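PDB 6N1B: carbohydrate-binding protein from Flavonifractor plautii, which probably removes the acetyl group from N-acetylgalactosamine of the blood group A antigen, a step in converting A-type to O-type blood. Local coordinates for residues I107-P112 with D187-F192; F218-N223 with I247-P252; F339-G344 with N394-M399. All coordinates share one frame; numbering follows the deposited sequence.

In the fold
The model has hardly any helix; its regular structure is nearly all strand, in successive four-stranded antiparallel sheets consistent with a five-bladed beta-propeller, and the three contacts follow one another along the chain. Interaction 1 joins the loops that lead into the first and last strands of the 116-198 sheet. Interaction 2, its centre about 23 Å from that of interaction 1, is packed against that sheet's strand 193-198 from the next sheet. Interaction 3 belongs to the last sheet, which the N-terminal strand 30-31 completes; its centre is about 27 Å from that of interaction 2 and about 37 Å from that of interaction 1, on the opposite side of the chain's centre. The three do not touch and lie at separate places round the fold.

Interaction 1 of 3, residues I107-P112 with D187-F192; sequences IEPQPP and DGEDDF
Pro-109 lies against Glu-189, a residue inside a type I beta turn that runs from Gly-188 to Asp-191, so the contact joins two loops at the border of what appears to be a beta-propeller blade. The apolar part is small. CG of the proline ring meets CB of Glu-189 at 3.7 Å, and OE2 of Glu-189 sits 3.8 Å from CB of Pro-109. The extended glutamate chain thus crosses the proline side chain at a slant, its CB and CG at the ring's CG and its carboxylate beside the ring's CB.

Charge and water take over beside this patch. The Glu-108 chain, bent at chi2 (64°), brings its carboxylate up to Phe-192, whose ring plane stands 86° from it, with OE1 4.0 Å from CD2. That same OE1 forms a salt bridge with Arg-153 of strand 148-155, and Arg-153 also donates to Gly-188 O, so one guanidinium group ties both loops to the sheet. OE2 of Glu-108 takes a bond from a water at 2.7 Å, and the water's other bond goes to Glu-189 O. A second water links Ile-107 O, at 3.1 Å, to Asp-187 O, the latter bond weak.

The turn also has internal support. Asp-191 N donates to Gly-188 O at 3.0 Å, while Gly-188 N reaches Asp-191 OD2 at 2.8 Å, meeting the carboxylate on its anti side, 17° out of plane.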
# COMPACT_ATOMS: atom_id res chain seq x y z
N ILE A 107 6.38 11.36 -8.44
CA ILE A 107 6.50 10.78 -9.78
C ILE A 107 5.29 11.04 -10.62
O ILE A 107 5.32 10.88 -11.84
CB ILE A 107 6.97 9.32 -9.77
CG1 ILE A 107 5.98 8.35 -9.10
CG2 ILE A 107 8.37 9.21 -9.15
CD1 ILE A 107 6.05 6.91 -9.59
N GLU A 108 4.15 11.28 -10.00
CA GLU A 108 2.90 11.66 -10.63
C GLU A 108 2.55 13.06 -10.12
O GLU A 108 2.60 13.25 -8.90
CB GLU A 108 1.81 10.66 -10.32
CG GLU A 108 0.40 11.07 -10.72
CD GLU A 108 0.18 11.24 -12.25
OE1 GLU A 108 1.03 10.76 -13.00
OE2 GLU A 108 -0.89 11.83 -12.56
N PRO A 109 2.27 14.02 -11.02
CA PRO A 109 2.16 15.38 -10.51
C PRO A 109 0.99 15.68 -9.59
O PRO A 109 -0.07 15.03 -9.63
CB PRO A 109 2.06 16.24 -11.82
CG PRO A 109 1.77 15.29 -12.88
CD PRO A 109 2.21 13.92 -12.47
N GLN A 110 1.15 16.76 -8.83
CA GLN A 110 0.06 17.33 -8.12
C GLN A 110 -1.08 17.66 -9.08
O GLN A 110 -0.88 18.33 -10.11
CB GLN A 110 0.59 18.59 -7.39
CG GLN A 110 -0.45 19.26 -6.56
CD GLN A 110 0.10 20.34 -5.65
OE1 GLN A 110 1.03 20.05 -4.89
NE2 GLN A 110 -0.44 21.54 -5.76
N PRO A 111 -2.33 17.29 -8.75
CA PRO A 111 -3.46 17.67 -9.60
C PRO A 111 -3.64 19.17 -9.69
O PRO A 111 -3.23 19.96 -8.80
CB PRO A 111 -4.68 17.05 -8.90
CG PRO A 111 -4.12 15.85 -8.22
CD PRO A 111 -2.75 16.35 -7.72
N PRO A 112 -4.37 19.64 -10.71
CA PRO A 112 -4.48 21.15 -10.88
C PRO A 112 -5.47 21.81 -9.96
O PRO A 112 -5.52 23.02 -9.97
CB PRO A 112 -4.99 21.23 -12.43
CG PRO A 112 -5.70 19.97 -12.65
CD PRO A 112 -4.86 18.92 -11.88
N ASP A 187 8.54 10.17 -19.29
CA ASP A 187 8.14 10.41 -17.95
C ASP A 187 7.58 11.81 -17.63
O ASP A 187 7.76 12.28 -16.51
CB ASP A 187 9.28 10.11 -16.95
CG ASP A 187 10.37 11.17 -16.93
OD1 ASP A 187 10.57 11.85 -17.98
OD2 ASP A 187 11.10 11.27 -15.88
N GLY A 188 6.93 12.40 -18.63
CA GLY A 188 6.26 13.67 -18.41
C GLY A 188 5.01 13.55 -17.60
O GLY A 188 4.57 12.47 -17.17
N GLU A 189 4.40 14.72 -17.36
CA GLU A 189 3.23 14.77 -16.56
C GLU A 189 2.12 13.95 -17.03
O GLU A 189 1.37 13.46 -16.18
CB GLU A 189 2.74 16.19 -16.38
CG GLU A 189 3.70 17.15 -15.78
CD GLU A 189 2.99 18.49 -15.46
OE1 GLU A 189 2.11 18.92 -16.32
OE2 GLU A 189 3.24 18.91 -14.26
N ASP A 190 1.95 13.75 -18.35
CA ASP A 190 0.85 12.98 -18.90
C ASP A 190 1.21 11.55 -19.25
O ASP A 190 0.41 10.77 -19.83
CB ASP A 190 0.32 13.64 -20.22
CG ASP A 190 -0.24 15.01 -20.02
OD1 ASP A 190 -0.82 15.25 -18.97
OD2 ASP A 190 -0.08 15.82 -20.96
N ASP A 191 2.43 11.18 -18.90
CA ASP A 191 2.97 9.87 -19.27
C ASP A 191 2.68 8.77 -18.27
O ASP A 191 3.55 8.30 -17.50
CB ASP A 191 4.44 9.96 -19.61
CG ASP A 191 4.71 10.76 -20.86
OD1 ASP A 191 3.94 10.64 -21.83
OD2 ASP A 191 5.70 11.47 -20.91
N PHE A 192 1.41 8.35 -18.24
CA PHE A 192 0.96 7.20 -17.47
C PHE A 192 0.08 6.34 -18.34
O PHE A 192 -0.44 6.84 -19.35
CB PHE A 192 0.27 7.65 -16.13
CG PHE A 192 -0.98 8.44 -16.35
CD1 PHE A 192 -2.20 7.80 -16.68
CD2 PHE A 192 -0.93 9.85 -16.41
CE1 PHE A 192 -3.31 8.52 -16.89
CE2 PHE A 192 -2.04 10.55 -16.70
CZ PHE A 192 -3.23 9.90 -16.93
O HOH W 1 8.05 11.56 -13.21
O HOH W 2 -0.94 13.36 -14.80

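Interaction 2 of 3, residues F218-N223 with I247-P252; sequences FILWAN and ITWGEP
Trp-249 rises from a loop and lays the six-membered half of its indole against Leu-220 and Phe-218 on strand 217-224. Its CB points at the strand, and chi1 of -65°, with CG anti to the carbonyl carbon, carries the rings onward to the strand backbone. On the five-membered side NE1 turns back to its own loop, with a weak hydrogen bond to Gly-246 O. Farther out, CE3 comes within 4.0 Å of Leu-220 CB. At the far end CZ3 is packed most tightly, 3.4 Å from Leu-220 CB and 3.6 Å from Phe-218 O. The neighbouring CH2 lies 3.5 Å from Leu-220 CB and 3.7 Å from Phe-218 CB, and CZ2 meets Leu-220 CD1 at 4.0 Å. Leu-220 CB stands over the ring face, 3.8 Å from the centroid of the six-membered ring and 28° off its normal, a CH-pi contact; the two side chains lie roughly perpendicular. Phe-218 offers the indole its CB while its ring turns off to an edge-to-face pairing with Tyr-211.

The indole lies between two sheets, probably neighbouring propeller blades. On the sheet of strand 217-224 it touches Ser-243 of strand 237-243, and on the other side Ala-195 and Ile-196 on strand 193-198, an outermost strand of the preceding sheet. Leu-220 reaches Ile-196 as well, besides Pro-207 and Ile-209 on the adjoining strand 207-212.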
# COMPACT_ATOMS: atom_id res chain seq x y z
N PHE A 218 -1.18 -11.88 -13.74
CA PHE A 218 -1.22 -10.84 -12.73
C PHE A 218 -2.61 -10.80 -12.08
O PHE A 218 -3.63 -10.94 -12.80
CB PHE A 218 -0.87 -9.45 -13.33
CG PHE A 218 0.54 -9.34 -13.83
CD1 PHE A 218 0.95 -9.84 -15.05
CD2 PHE A 218 1.50 -8.75 -13.01
CE1 PHE A 218 2.24 -9.70 -15.51
CE2 PHE A 218 2.82 -8.60 -13.49
CZ PHE A 218 3.15 -9.10 -14.72
N ILE A 219 -2.66 -10.55 -10.78
CA ILE A 219 -3.86 -10.42 -10.02
C ILE A 219 -3.88 -9.09 -9.33
O ILE A 219 -2.86 -8.70 -8.72
CB ILE A 219 -4.06 -11.59 -9.03
CG1 ILE A 219 -3.81 -12.94 -9.69
CG2 ILE A 219 -5.41 -11.50 -8.40
CD1 ILE A 219 -3.84 -14.12 -8.75
N LEU A 220 -5.01 -8.40 -9.35
CA LEU A 220 -5.17 -7.12 -8.66
C LEU A 220 -6.40 -7.23 -7.76
O LEU A 220 -7.49 -7.58 -8.26
CB LEU A 220 -5.31 -5.99 -9.68
CG LEU A 220 -5.46 -4.54 -9.14
CD1 LEU A 220 -4.98 -3.55 -10.23
CD2 LEU A 220 -6.85 -4.18 -8.69
N TRP A 221 -6.26 -7.02 -6.45
CA TRP A 221 -7.37 -6.95 -5.53
C TRP A 221 -7.62 -5.49 -5.13
O TRP A 221 -6.68 -4.70 -5.00
CB TRP A 221 -7.08 -7.70 -4.24
CG TRP A 221 -6.88 -9.19 -4.41
CD1 TRP A 221 -7.79 -10.20 -4.20
CD2 TRP A 221 -5.63 -9.89 -4.73
NE1 TRP A 221 -7.22 -11.41 -4.41
CE2 TRP A 221 -5.89 -11.27 -4.73
CE3 TRP A 221 -4.38 -9.48 -5.09
CZ2 TRP A 221 -4.93 -12.22 -5.00
CZ3 TRP A 221 -3.41 -10.42 -5.38
CH2 TRP A 221 -3.67 -11.76 -5.34
N ALA A 222 -8.88 -5.12 -5.03
CA ALA A 222 -9.23 -3.76 -4.68
C ALA A 222 -10.52 -3.78 -3.84
O ALA A 222 -11.28 -4.76 -3.90
CB ALA A 222 -9.40 -2.86 -5.92
N ASN A 223 -10.75 -2.72 -3.06
CA ASN A 223 -11.96 -2.63 -2.22
C ASN A 223 -13.01 -1.78 -2.91
O ASN A 223 -12.78 -0.63 -3.30
CB ASN A 223 -11.60 -2.07 -0.85
CG ASN A 223 -12.73 -2.00 0.08
OD1 ASN A 223 -13.69 -2.81 -0.04
ND2 ASN A 223 -12.66 -1.12 1.06
N ILE A 247 -1.43 -4.68 -17.43
CA ILE A 247 -1.79 -3.45 -18.14
C ILE A 247 -3.31 -3.44 -18.47
O ILE A 247 -4.02 -2.46 -18.18
CB ILE A 247 -0.94 -3.21 -19.38
CG1 ILE A 247 0.50 -2.97 -18.91
CG2 ILE A 247 -1.50 -2.04 -20.19
CD1 ILE A 247 1.53 -2.92 -20.06
N THR A 248 -3.79 -4.52 -19.11
CA THR A 248 -5.20 -4.71 -19.47
C THR A 248 -5.82 -5.79 -18.61
O THR A 248 -5.31 -6.85 -18.52
CB THR A 248 -5.33 -4.95 -20.98
OG1 THR A 248 -4.65 -3.90 -21.70
CG2 THR A 248 -6.78 -5.02 -21.39
N TRP A 249 -6.95 -5.44 -17.96
CA TRP A 249 -7.54 -6.26 -16.94
C TRP A 249 -8.94 -6.75 -17.31
O TRP A 249 -9.68 -6.04 -17.98
CB TRP A 249 -7.62 -5.41 -15.63
CG TRP A 249 -6.25 -5.05 -15.11
CD1 TRP A 249 -5.49 -3.96 -15.50
CD2 TRP A 249 -5.47 -5.81 -14.16
NE1 TRP A 249 -4.26 -4.04 -14.85
CE2 TRP A 249 -4.23 -5.17 -14.05
CE3 TRP A 249 -5.68 -7.00 -13.50
CZ2 TRP A 249 -3.23 -5.67 -13.18
CZ3 TRP A 249 -4.69 -7.55 -12.69
CH2 TRP A 249 -3.45 -6.85 -12.54
N GLY A 250 -9.23 -7.97 -16.82
CA GLY A 250 -10.57 -8.53 -17.01
C GLY A 250 -11.56 -8.05 -16.03
O GLY A 250 -11.35 -7.18 -15.22
N GLU A 251 -12.77 -8.64 -16.16
CA GLU A 251 -13.90 -8.24 -15.30
C GLU A 251 -13.65 -8.67 -13.85
O GLU A 251 -13.13 -9.73 -13.62
CB GLU A 251 -15.19 -8.80 -15.82
CG GLU A 251 -15.63 -8.36 -17.23
CD GLU A 251 -16.76 -9.20 -17.90
OE1 GLU A 251 -17.52 -9.87 -17.26
OE2 GLU A 251 -16.88 -9.14 -19.13
N PRO A 252 -14.17 -7.84 -12.95
CA PRO A 252 -13.96 -8.19 -11.52
C PRO A 252 -14.81 -9.38 -11.10
O PRO A 252 -15.91 -9.59 -11.59
CB PRO A 252 -14.38 -6.94 -10.73
CG PRO A 252 -15.34 -6.24 -11.67
CD PRO A 252 -14.81 -6.49 -13.11

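Interaction 3 of 3, residues F339-G344 with N394-M399; sequences FYYEPG and NSFVEM
The rings of Tyr-341 and Phe-396 meet as an offset edge-to-face pair, the tyrosine giving its edge and the phenylalanine its face. Their planes are 72° apart and their centroids 5.6 Å. CE2 of Tyr-341 does the touching: it comes down near the root of the other ring, 3.7 Å from Phe-396 CG and equally close to its CB, with Phe-396 CD1 at 3.8 Å. Phe-396 CG sits at the tyrosine's edge, near the plane of its ring. Both side chains have CG anti to the backbone N, which swings each ring out into the region between the two backbones. At its polar end the tyrosine hydroxyl is hydrogen-bonded to Asp-280 OD2. Val-278 and Met-352 pack on Tyr-341, while Leu-281 and Thr-411 touch Phe-396.

Phe-396 is the first residue of the helix, and Ser-395 before it is the N-cap. Ser-395 OG accepts from Glu-398 N at 3.0 Å along a nearly straight path, 171° at the hydrogen, and Met-399 N closes the first helical turn onto Ser-395 O at 2.9 Å.

Strand 351-361 runs between the two strands involved, so the aromatic pair spans the end of a three-strand meander where strand 385-395 passes into helix 396-404. With the short strand 30-31 from the N-terminus added beyond 385-395, this sheet combines strands from both ends of the model, an arrangement consistent with the "Velcro" closure of many beta-propellers.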
# COMPACT_ATOMS: atom_id res chain seq x y z
N PHE A 339 3.87 -5.53 3.46
CA PHE A 339 4.71 -6.49 4.15
C PHE A 339 5.54 -7.30 3.20
O PHE A 339 5.24 -7.44 1.99
CB PHE A 339 3.89 -7.41 5.05
CG PHE A 339 3.10 -8.44 4.34
CD1 PHE A 339 1.90 -8.09 3.65
CD2 PHE A 339 3.46 -9.69 4.33
CE1 PHE A 339 1.18 -9.09 3.02
CE2 PHE A 339 2.77 -10.73 3.66
CZ PHE A 339 1.61 -10.39 3.05
N TYR A 340 6.56 -7.91 3.81
CA TYR A 340 7.38 -8.95 3.11
C TYR A 340 7.58 -10.06 4.10
O TYR A 340 7.97 -9.83 5.27
CB TYR A 340 8.72 -8.38 2.69
CG TYR A 340 9.69 -9.31 2.08
CD1 TYR A 340 9.35 -9.98 0.88
CD2 TYR A 340 10.87 -9.63 2.69
CE1 TYR A 340 10.25 -10.87 0.28
CE2 TYR A 340 11.80 -10.51 2.02
CZ TYR A 340 11.42 -11.15 0.89
OH TYR A 340 12.28 -12.05 0.28
N TYR A 341 7.33 -11.32 3.65
CA TYR A 341 7.71 -12.52 4.39
C TYR A 341 9.15 -12.85 4.01
O TYR A 341 9.41 -13.20 2.86
CB TYR A 341 6.76 -13.64 4.11
CG TYR A 341 7.09 -14.92 4.80
CD1 TYR A 341 8.08 -15.76 4.24
CD2 TYR A 341 6.42 -15.39 5.90
CE1 TYR A 341 8.37 -16.99 4.81
CE2 TYR A 341 6.63 -16.63 6.47
CZ TYR A 341 7.63 -17.41 5.91
OH TYR A 341 7.83 -18.63 6.52
N GLU A 342 10.04 -12.72 4.98
CA GLU A 342 11.46 -12.99 4.76
C GLU A 342 11.70 -14.44 5.16
O GLU A 342 11.65 -14.78 6.32
CB GLU A 342 12.28 -12.03 5.55
CG GLU A 342 13.76 -12.21 5.34
CD GLU A 342 14.48 -11.02 4.83
OE1 GLU A 342 15.60 -11.20 4.45
OE2 GLU A 342 13.89 -9.87 4.74
N PRO A 343 12.05 -15.30 4.17
CA PRO A 343 12.26 -16.72 4.58
C PRO A 343 13.40 -16.87 5.56
O PRO A 343 14.35 -16.09 5.52
CB PRO A 343 12.53 -17.48 3.28
CG PRO A 343 12.05 -16.58 2.28
CD PRO A 343 12.09 -15.14 2.70
N GLY A 344 13.26 -17.87 6.41
CA GLY A 344 14.30 -18.25 7.33
C GLY A 344 15.20 -19.29 6.78
O GLY A 344 15.05 -19.74 5.60
N ASN A 394 7.78 -9.63 13.39
CA ASN A 394 7.83 -10.76 14.34
C ASN A 394 8.21 -12.00 13.51
O ASN A 394 8.01 -12.02 12.27
CB ASN A 394 6.47 -10.99 15.06
CG ASN A 394 6.60 -11.71 16.38
OD1 ASN A 394 7.74 -12.11 16.79
ND2 ASN A 394 5.50 -11.82 17.08
N SER A 395 8.62 -13.05 14.22
CA SER A 395 8.62 -14.38 13.67
C SER A 395 7.21 -14.72 13.17
O SER A 395 6.25 -14.43 13.89
CB SER A 395 9.03 -15.37 14.81
OG SER A 395 8.48 -16.58 14.78
N PHE A 396 7.15 -15.32 12.01
CA PHE A 396 5.83 -15.77 11.49
C PHE A 396 5.18 -16.76 12.48
O PHE A 396 3.97 -16.59 12.81
CB PHE A 396 6.04 -16.46 10.14
CG PHE A 396 4.74 -17.07 9.62
CD1 PHE A 396 3.80 -16.30 9.04
CD2 PHE A 396 4.49 -18.43 9.72
CE1 PHE A 396 2.59 -16.87 8.50
CE2 PHE A 396 3.31 -18.95 9.28
CZ PHE A 396 2.39 -18.16 8.71
N VAL A 397 5.95 -17.69 13.05
CA VAL A 397 5.36 -18.64 13.96
C VAL A 397 4.86 -17.94 15.21
O VAL A 397 3.76 -18.23 15.69
CB VAL A 397 6.38 -19.78 14.29
CG1 VAL A 397 5.97 -20.63 15.44
CG2 VAL A 397 6.65 -20.61 13.04
N GLU A 398 5.67 -17.03 15.79
CA GLU A 398 5.19 -16.39 16.99
C GLU A 398 3.95 -15.51 16.75
O GLU A 398 3.03 -15.45 17.58
CB GLU A 398 6.33 -15.52 17.65
CG GLU A 398 7.46 -16.38 18.17
CD GLU A 398 7.13 -17.23 19.34
OE1 GLU A 398 6.14 -17.02 20.07
OE2 GLU A 398 7.99 -18.15 19.64
N MET A 399 3.93 -14.87 15.60
CA MET A 399 2.77 -14.09 15.19
C MET A 399 1.52 -14.99 15.16
O MET A 399 0.45 -14.63 15.73
CB MET A 399 2.99 -13.48 13.85
CG MET A 399 1.76 -12.73 13.28
SD MET A 399 1.92 -12.48 11.47
CE MET A 399 1.76 -14.13 10.91